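Local coordinates for alpha-n-acetylglucosaminidase family protein (Clostridium perfringens, PDB 4A41) that binds galactose through a family 32 carbohydrate-binding module, a calcium-containing beta-sandwich that belongs to a larger family 89 alpha-N-acetylglucosaminidase, at residues A[58-63]-A[149-154]; A[101-106]-A[143-148]. All blocks are in the same frame, centred on the assembly; numbering follows the deposited sequence.

Contact 1: residues A[58-63]-A[149-154]. With GAL (beta-D-galactopyranose), chain C.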
ATOM      1  N   ILE A  58       7.941   4.081   6.782  1.00  9.79           N
ATOM      2  CA  ILE A  58       7.465   3.515   5.526  1.00  9.79           C
ATOM      3  C   ILE A  58       7.550   1.997   5.520  1.00  9.48           C
ATOM      4  O   ILE A  58       8.449   1.403   6.130  1.00 10.48           O
ATOM      5  CB  ILE A  58       8.254   4.102   4.295  1.00 10.48           C
ATOM      6  CG1 ILE A  58       9.703   3.561   4.237  1.00 10.75           C
ATOM      7  CG2 ILE A  58       8.161   5.657   4.295  1.00 11.73           C
ATOM      8  CD1 ILE A  58      10.565   4.153   3.118  1.00 11.28           C
ATOM      9  N   TRP A  59       6.584   1.357   4.859  1.00  8.72           N
ATOM     10  CA  TRP A  59       6.808  -0.011   4.362  1.00  9.06           C
ATOM     11  C   TRP A  59       7.803   0.098   3.223  1.00  8.78           C
ATOM     12  O   TRP A  59       7.738   1.058   2.432  1.00 10.07           O
ATOM     13  CB  TRP A  59       5.509  -0.591   3.808  1.00  9.27           C
ATOM     14  CG  TRP A  59       5.696  -1.816   2.963  1.00  9.76           C
ATOM     15  CD1 TRP A  59       6.244  -3.007   3.351  1.00 10.36           C
ATOM     16  CD2 TRP A  59       5.339  -1.970   1.582  1.00  9.80           C
ATOM     17  NE1 TRP A  59       6.259  -3.892   2.292  1.00 11.52           N
ATOM     18  CE2 TRP A  59       5.696  -3.288   1.201  1.00 10.83           C
ATOM     19  CE3 TRP A  59       4.728  -1.122   0.626  1.00 10.90           C
ATOM     20  CZ2 TRP A  59       5.483  -3.777  -0.091  1.00 11.58           C
ATOM     21  CZ3 TRP A  59       4.499  -1.616  -0.662  1.00 11.26           C
ATOM     22  CH2 TRP A  59       4.867  -2.940  -1.001  1.00 12.04           C
ATOM     23  N   HIS A  60       8.720  -0.851   3.143  1.00  8.60           N
ATOM     24  CA  HIS A  60       9.640  -0.919   1.991  1.00  8.78           C
ATOM     25  C   HIS A  60       9.875  -2.389   1.697  1.00  9.55           C
ATOM     26  O   HIS A  60      10.030  -3.210   2.631  1.00 10.66           O
ATOM     27  CB  HIS A  60      10.991  -0.248   2.363  1.00  9.35           C
ATOM     28  CG  HIS A  60      11.906   0.082   1.206  1.00  9.70           C
ATOM     29  ND1 HIS A  60      12.506  -0.877   0.410  1.00 12.13           N
ATOM     30  CD2 HIS A  60      12.363   1.283   0.755  1.00 11.63           C
ATOM     31  CE1 HIS A  60      13.308  -0.287  -0.461  1.00 12.66           C
ATOM     32  NE2 HIS A  60      13.241   1.018  -0.276  1.00 11.55           N
ATOM     33  N   THR A  61       9.890  -2.753   0.421  1.00 10.71           N
ATOM     34  CA  THR A  61      10.184  -4.128   0.047  1.00 11.25           C
ATOM     35  C   THR A  61      11.583  -4.511   0.563  1.00 11.95           C
ATOM     36  O   THR A  61      12.452  -3.647   0.730  1.00 12.60           O
ATOM     37  CB  THR A  61      10.115  -4.328  -1.497  1.00 11.46           C
ATOM     38  OG1 THR A  61      10.831  -3.270  -2.157  1.00 12.75           O
ATOM     39  CG2 THR A  61       8.634  -4.320  -1.982  1.00 12.01           C
ATOM     40  N   LYS A  62      11.782  -5.811   0.784  0.50 13.17           N
ATOM     41  CA  LYS A  62      13.072  -6.345   1.248  0.50 14.27           C
ATOM     42  C   LYS A  62      14.184  -6.076   0.252  0.50 15.04           C
ATOM     43  O   LYS A  62      14.033  -6.323  -0.948  0.50 15.79           O
ATOM     44  CB  LYS A  62      12.950  -7.849   1.496  0.50 13.84           C
ATOM     45  CG  LYS A  62      14.274  -8.588   1.785  0.50 15.30           C
ATOM     46  CD  LYS A  62      14.902  -8.084   3.067  0.50 16.50           C
ATOM     47  CE  LYS A  62      16.059  -8.968   3.491  0.50 19.46           C
ATOM     48  NZ  LYS A  62      15.572 -10.217   4.112  0.50 22.66           N
ATOM     49  N   TYR A  63      15.308  -5.568   0.758  1.00 16.18           N
ATOM     50  CA  TYR A  63      16.462  -5.390  -0.101  1.00 17.94           C
ATOM     51  C   TYR A  63      17.695  -6.040   0.560  1.00 20.79           C
ATOM     52  O   TYR A  63      17.582  -6.622   1.642  1.00 20.95           O
ATOM     53  CB  TYR A  63      16.630  -3.925  -0.508  1.00 17.44           C
ATOM     54  CG  TYR A  63      16.769  -2.958   0.631  1.00 16.43           C
ATOM     55  CD1 TYR A  63      18.027  -2.653   1.160  1.00 15.57           C
ATOM     56  CD2 TYR A  63      15.646  -2.312   1.179  1.00 16.42           C
ATOM     57  CE1 TYR A  63      18.153  -1.743   2.214  1.00 18.14           C
ATOM     58  CE2 TYR A  63      15.764  -1.401   2.226  1.00 15.31           C
ATOM     59  CZ  TYR A  63      17.031  -1.110   2.729  1.00 17.18           C
ATOM     60  OH  TYR A  63      17.179  -0.216   3.759  1.00 19.66           O
ATOM     61  N   GLY A 149      13.774   2.608  -8.604  1.00 11.30           N
ATOM     62  CA  GLY A 149      14.862   1.727  -8.196  1.00 12.11           C
ATOM     63  C   GLY A 149      14.533   0.250  -8.260  1.00 11.48           C
ATOM     64  O   GLY A 149      15.369  -0.592  -7.949  1.00 12.16           O
ATOM     65  N   GLY A 150      13.292  -0.064  -8.635  1.00 11.91           N
ATOM     66  CA  GLY A 150      12.825  -1.450  -8.591  1.00 12.17           C
ATOM     67  C   GLY A 150      12.420  -1.930  -7.204  1.00 12.05           C
ATOM     68  O   GLY A 150      12.247  -3.123  -6.997  1.00 13.66           O
ATOM     69  N   PHE A 151      12.279  -0.988  -6.270  1.00 12.89           N
ATOM     70  CA  PHE A 151      11.756  -1.238  -4.930  1.00 11.88           C
ATOM     71  C   PHE A 151      10.298  -0.751  -4.915  1.00 11.70           C
ATOM     72  O   PHE A 151       9.861  -0.073  -5.823  1.00 11.83           O
ATOM     73  CB  PHE A 151      12.534  -0.400  -3.916  1.00 13.40           C
ATOM     74  CG  PHE A 151      14.039  -0.500  -4.057  1.00 11.48           C
ATOM     75  CD1 PHE A 151      14.714  -1.621  -3.623  1.00 13.18           C
ATOM     76  CD2 PHE A 151      14.774   0.574  -4.580  1.00 12.23           C
ATOM     77  CE1 PHE A 151      16.124  -1.707  -3.752  1.00 14.90           C
ATOM     78  CE2 PHE A 151      16.179   0.495  -4.709  1.00 11.65           C
ATOM     79  CZ  PHE A 151      16.838  -0.637  -4.294  1.00 13.39           C
ATOM     80  N   ALA A 152       9.570  -1.119  -3.866  1.00 11.16           N
ATOM     81  CA  ALA A 152       8.288  -0.465  -3.578  1.00 10.59           C
ATOM     82  C   ALA A 152       8.276  -0.005  -2.148  1.00  9.18           C
ATOM     83  O   ALA A 152       8.756  -0.714  -1.242  1.00  9.65           O
ATOM     84  CB  ALA A 152       7.132  -1.406  -3.849  1.00 10.70           C
ATOM     85  N   SER A 153       7.716   1.182  -1.933  1.00 10.11           N
ATOM     86  CA  SER A 153       7.597   1.698  -0.568  1.00  9.52           C
ATOM     87  C   SER A 153       6.335   2.525  -0.414  1.00 10.17           C
ATOM     88  O   SER A 153       5.738   2.940  -1.405  1.00 10.64           O
ATOM     89  CB  SER A 153       8.847   2.512  -0.148  1.00 10.12           C
ATOM     90  OG  SER A 153       9.035   3.633  -1.002  1.00 10.60           O
ATOM     91  N   ALA A 154       5.907   2.733   0.836  1.00 10.34           N
ATOM     92  CA  ALA A 154       4.699   3.533   1.121  1.00 10.06           C
ATOM     93  C   ALA A 154       4.769   4.099   2.525  1.00  9.85           C
ATOM     94  O   ALA A 154       5.001   3.339   3.475  1.00  9.00           O
ATOM     95  CB  ALA A 154       3.417   2.663   0.973  1.00 10.67           C
TER
HETATM   96  C1  GAL C2495      18.552   3.702   0.539  1.00 14.92           C
HETATM   97  C2  GAL C2495      17.198   4.231   0.972  1.00 13.61           C
HETATM   98  C3  GAL C2495      16.399   3.053   1.544  1.00 13.85           C
HETATM   99  C4  GAL C2495      16.346   1.923   0.524  1.00 13.55           C
HETATM  100  C5  GAL C2495      17.771   1.534   0.118  1.00 13.57           C
HETATM  101  C6  GAL C2495      17.782   0.405  -0.911  1.00 16.92           C
HETATM  102  O1  GAL C2495      19.246   4.762  -0.058  1.00 17.39           O
HETATM  103  O2  GAL C2495      17.331   5.289   1.921  1.00 16.89           O
HETATM  104  O3  GAL C2495      15.113   3.541   1.907  1.00 15.53           O
HETATM  105  O4  GAL C2495      15.603   2.363  -0.631  1.00 13.22           O
HETATM  106  O5  GAL C2495      18.360   2.694  -0.438  1.00 14.85           O
HETATM  107  O6  GAL C2495      19.110  -0.049  -1.174  1.00 19.23           O
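Phe-151 and Tyr-63 form a cleft in which the C6 corner of the bound galactose sits. The sugar's C6 lies over the centre of the Tyr-63 ring, 3.6 Å above its plane, while Phe-151 CZ reaches the same carbon at 3.7 Å. His-60 forms the third wall: its NE2 and the sugar's O4 hydrogen-bond at 2.7 Å. The imidazole is kept from turning by its other nitrogen, since ND1 donates in the ring plane to a lone pair of Thr-61 O, 2.8 Å away. With CG anti to the backbone N (chi1 -165°), the ring reaches across to Phe-151: CE1 rests 3.5 Å from Phe-151 CB, the two rings inclined at 50°. Behind the cleft, the methyl of Ala-152 fits against the shallow notch between Trp-59 CH2 and Thr-61 CG2. The Ala-154 methyl meets the indole at its edge, near CE3. Thr-61 holds both polar backbone atoms of Ala-152: Thr-61 N donates to Ala-152 O, and Ala-152 N to Thr-61 OG1 at 3.0 Å, almost straight at 172°. Glu-44, Arg-91 and Asn-96 complete the galactose site, and Tyr-63 OH is hydrogen-bonded to Glu-44. Strand 59-60 is an outer strand of the four-stranded antiparallel sheet, paired with the start of strand 153-160, whose other neighbour is strand 80-89; Trp-59 packs on Ile-73 of strand 71-77 in the five-stranded sheet.

Contact 2: residues A[101-106]-A[143-148]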
ATOM      1  N   LYS A 101       3.760   2.164 -11.196  1.00 12.83           N
ATOM      2  CA  LYS A 101       2.756   1.382 -11.921  1.00 12.87           C
ATOM      3  C   LYS A 101       2.124   0.431 -10.902  1.00 11.32           C
ATOM      4  O   LYS A 101       2.817  -0.311 -10.203  1.00 12.10           O
ATOM      5  CB  LYS A 101       3.395   0.594 -13.074  1.00 12.61           C
ATOM      6  CG  LYS A 101       2.352  -0.063 -13.981  1.00 15.74           C
ATOM      7  CD  LYS A 101       3.001  -0.887 -15.092  1.00 18.03           C
ATOM      8  CE  LYS A 101       1.929  -1.189 -16.134  1.00 18.49           C
ATOM      9  NZ  LYS A 101       2.401  -1.916 -17.352  1.00 23.42           N
ATOM     10  N   TYR A 102       0.794   0.472 -10.808  1.00 11.46           N
ATOM     11  CA  TYR A 102       0.092  -0.195  -9.695  1.00 12.02           C
ATOM     12  C   TYR A 102      -1.152  -0.924 -10.183  1.00 11.58           C
ATOM     13  O   TYR A 102      -1.685  -0.640 -11.277  1.00 11.85           O
ATOM     14  CB  TYR A 102      -0.360   0.839  -8.634  1.00 11.88           C
ATOM     15  CG  TYR A 102      -1.416   1.759  -9.195  1.00 13.93           C
ATOM     16  CD1 TYR A 102      -2.789   1.428  -9.171  1.00 16.71           C
ATOM     17  CD2 TYR A 102      -1.040   2.940  -9.817  1.00 14.63           C
ATOM     18  CE1 TYR A 102      -3.739   2.297  -9.767  1.00 14.52           C
ATOM     19  CE2 TYR A 102      -1.971   3.792 -10.388  1.00 16.15           C
ATOM     20  CZ  TYR A 102      -3.301   3.477 -10.364  1.00 17.24           C
ATOM     21  OH  TYR A 102      -4.181   4.385 -10.954  1.00 20.18           O
ATOM     22  N   GLU A 103      -1.613  -1.852  -9.341  1.00 11.22           N
ATOM     23  CA  GLU A 103      -2.997  -2.353  -9.372  1.00 11.94           C
ATOM     24  C   GLU A 103      -3.516  -2.262  -7.948  1.00 12.15           C
ATOM     25  O   GLU A 103      -2.734  -2.410  -6.978  1.00 12.83           O
ATOM     26  CB  GLU A 103      -3.051  -3.793  -9.870  1.00 12.16           C
ATOM     27  CG  GLU A 103      -2.440  -3.931 -11.235  1.00 13.52           C
ATOM     28  CD  GLU A 103      -2.673  -5.282 -11.877  1.00 15.43           C
ATOM     29  OE1 GLU A 103      -3.249  -6.213 -11.252  1.00 16.27           O
ATOM     30  OE2 GLU A 103      -2.231  -5.420 -13.035  1.00 15.80           O
ATOM     31  N   LEU A 104      -4.816  -2.042  -7.814  1.00 11.64           N
ATOM     32  CA  LEU A 104      -5.501  -2.143  -6.525  1.00 11.44           C
ATOM     33  C   LEU A 104      -6.489  -3.288  -6.625  1.00 11.24           C
ATOM     34  O   LEU A 104      -7.285  -3.340  -7.576  1.00 11.76           O
ATOM     35  CB  LEU A 104      -6.197  -0.826  -6.188  1.00 11.54           C
ATOM     36  CG  LEU A 104      -6.641  -0.766  -4.726  1.00 11.33           C
ATOM     37  CD1 LEU A 104      -5.482  -0.510  -3.750  1.00 12.10           C
ATOM     38  CD2 LEU A 104      -7.708   0.289  -4.552  1.00 12.03           C
ATOM     39  N   HIS A 105      -6.401  -4.213  -5.684  1.00 11.60           N
ATOM     40  CA  HIS A 105      -7.294  -5.384  -5.623  1.00 11.90           C
ATOM     41  C   HIS A 105      -8.044  -5.403  -4.296  1.00 12.24           C
ATOM     42  O   HIS A 105      -7.578  -4.841  -3.306  1.00 12.79           O
ATOM     43  CB  HIS A 105      -6.522  -6.726  -5.724  1.00 11.55           C
ATOM     44  CG  HIS A 105      -5.656  -6.881  -6.949  1.00 13.60           C
ATOM     45  ND1 HIS A 105      -4.869  -7.999  -7.144  1.00 16.54           N
ATOM     46  CD2 HIS A 105      -5.446  -6.083  -8.026  1.00 14.29           C
ATOM     47  CE1 HIS A 105      -4.200  -7.875  -8.283  1.00 16.88           C
ATOM     48  NE2 HIS A 105      -4.529  -6.721  -8.838  1.00 13.95           N
ATOM     49  N   VAL A 106      -9.197  -6.087  -4.261  1.00 12.15           N
ATOM     50  CA  VAL A 106      -9.933  -6.266  -3.010  1.00 12.11           C
ATOM     51  C   VAL A 106     -10.290  -7.744  -2.818  1.00 11.95           C
ATOM     52  O   VAL A 106     -10.293  -8.534  -3.783  1.00 12.97           O
ATOM     53  CB  VAL A 106     -11.236  -5.410  -2.942  1.00 12.64           C
ATOM     54  CG1 VAL A 106     -10.929  -3.940  -3.065  1.00 13.29           C
ATOM     55  CG2 VAL A 106     -12.180  -5.834  -4.032  1.00 11.97           C
ATOM     56  N   VAL A 143      -0.779  -3.503  -5.267  1.00 10.77           N
ATOM     57  CA  VAL A 143       0.255  -4.233  -6.023  1.00 10.77           C
ATOM     58  C   VAL A 143       1.160  -3.204  -6.712  1.00 10.36           C
ATOM     59  O   VAL A 143       0.730  -2.382  -7.526  1.00 10.84           O
ATOM     60  CB  VAL A 143      -0.356  -5.179  -7.085  1.00 11.65           C
ATOM     61  CG1 VAL A 143       0.748  -5.935  -7.808  1.00 13.60           C
ATOM     62  CG2 VAL A 143      -1.377  -6.137  -6.479  1.00 12.45           C
ATOM     63  N   ALA A 144       2.437  -3.246  -6.345  1.00 10.77           N
ATOM     64  CA  ALA A 144       3.483  -2.451  -7.026  1.00 10.97           C
ATOM     65  C   ALA A 144       4.098  -3.241  -8.178  1.00 11.85           C
ATOM     66  O   ALA A 144       4.854  -4.180  -7.950  1.00 12.19           O
ATOM     67  CB  ALA A 144       4.578  -2.065  -6.024  1.00 11.70           C
ATOM     68  N   LEU A 145       3.721  -2.866  -9.400  1.00 11.79           N
ATOM     69  CA  LEU A 145       4.257  -3.522 -10.597  1.00 13.44           C
ATOM     70  C   LEU A 145       5.616  -2.941 -10.908  1.00 14.16           C
ATOM     71  O   LEU A 145       6.529  -3.661 -11.351  1.00 15.57           O
ATOM     72  CB  LEU A 145       3.317  -3.315 -11.794  1.00 13.26           C
ATOM     73  CG  LEU A 145       1.931  -3.976 -11.668  1.00 13.39           C
ATOM     74  CD1 LEU A 145       1.074  -3.693 -12.883  1.00 16.01           C
ATOM     75  CD2 LEU A 145       2.042  -5.464 -11.396  1.00 16.98           C
ATOM     76  N   GLU A 146       5.730  -1.632 -10.697  1.00 13.66           N
ATOM     77  CA  GLU A 146       6.989  -0.893 -10.923  1.00 14.07           C
ATOM     78  C   GLU A 146       7.141   0.174  -9.869  1.00 14.45           C
ATOM     79  O   GLU A 146       6.133   0.754  -9.434  1.00 12.91           O
ATOM     80  CB  GLU A 146       7.025  -0.251 -12.316  1.00 14.76           C
ATOM     81  CG  GLU A 146       6.865  -1.291 -13.429  1.00 17.19           C
ATOM     82  CD  GLU A 146       6.941  -0.743 -14.841  1.00 23.59           C
ATOM     83  OE1 GLU A 146       7.099   0.478 -15.053  1.00 25.73           O
ATOM     84  OE2 GLU A 146       6.862  -1.580 -15.771  1.00 24.70           O
ATOM     85  N   GLY A 147       8.386   0.434  -9.465  1.00 13.37           N
ATOM     86  CA  GLY A 147       8.657   1.512  -8.528  1.00 12.66           C
ATOM     87  C   GLY A 147      10.069   2.001  -8.680  1.00 12.30           C
ATOM     88  O   GLY A 147      10.906   1.308  -9.280  1.00 13.32           O
ATOM     89  N   VAL A 148      10.331   3.169  -8.111  1.00 11.51           N
ATOM     90  CA  VAL A 148      11.654   3.807  -8.319  1.00 11.85           C
ATOM     91  C   VAL A 148      12.755   2.888  -7.774  1.00 12.09           C
ATOM     92  O   VAL A 148      12.702   2.419  -6.641  1.00 11.75           O
ATOM     93  CB  VAL A 148      11.710   5.193  -7.683  1.00 11.24           C
ATOM     94  CG1 VAL A 148      13.154   5.717  -7.703  1.00 13.77           C
ATOM     95  CG2 VAL A 148      10.786   6.185  -8.412  1.00 12.55           C
TER
HETATM   96  O   HOH W   1       5.099  -1.185 -17.804  1.00 32.39           O
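The Lys-101 side chain sets out with CG anti to the backbone N (chi1 -171°) and stays extended to its amine, while Glu-146 places CG anti to its carbonyl carbon (chi1 -58°) and also runs straight. The two side chains cross at a slant, with CB of Lys-101 3.8 Å from CB of Glu-146. Their charged ends do not touch directly: one water accepts from Lys-101 NZ and donates to Glu-146 OE2, bridging the pair. Leu-145 comes in next to them, its CD1 wedged between the aliphatic part of Lys-101, at CG, and the side chain of Glu-103, whose OE2 is 3.7 Å from that methyl.

Glu-103 also steadies His-105. NE2 of the imidazole donates to Glu-103 OE1 at 2.8 Å, using the anti lone pair of that oxygen, with the carboxylate oxygen in the plane of the ring. This bond fixes the ring's rotation and leaves one face turned to Val-143, whose CG2 makes a CH-pi contact 3.9 Å from the centroid of the His-105 ring.

Underneath, a classic beta bulge shifts the register: Lys-101 O accepts from both Leu-145 N (2.8 Å) and Glu-146 N (3.2 Å), approaching from the same face of its carbonyl plane. Beyond it, Glu-103 and Val-143 exchange two regular backbone bonds. Strand 102-107 lies between 139-144 and 113-120 in the five-stranded antiparallel sheet; on the face away from Glu-103, Tyr-102 stacks with Trp-121 and packs, with Leu-104, on strand 128-137 of the opposing sheet.

Overall arrangement
The two contacts belong to the two facing sheets of the beta-sandwich, contact 1 to the four-stranded one and contact 2 to the five-stranded one, their centres about 12 Å apart. They meet in the interior, where Ala-152 CB of contact 1 comes within 3.4 Å of Ala-144 CB of contact 2. The chain also runs directly from 143-148 into 149-154, so the segment that leaves the bulge goes on to supply Phe-151 to the sugar site. Contact 1 lines the galactose pocket itself; contact 2 stands back from it, with the Ala-144 side chain about 13 Å from the sugar. A calcium ion lies about 6 Å from the Ile-58 side chain of contact 1.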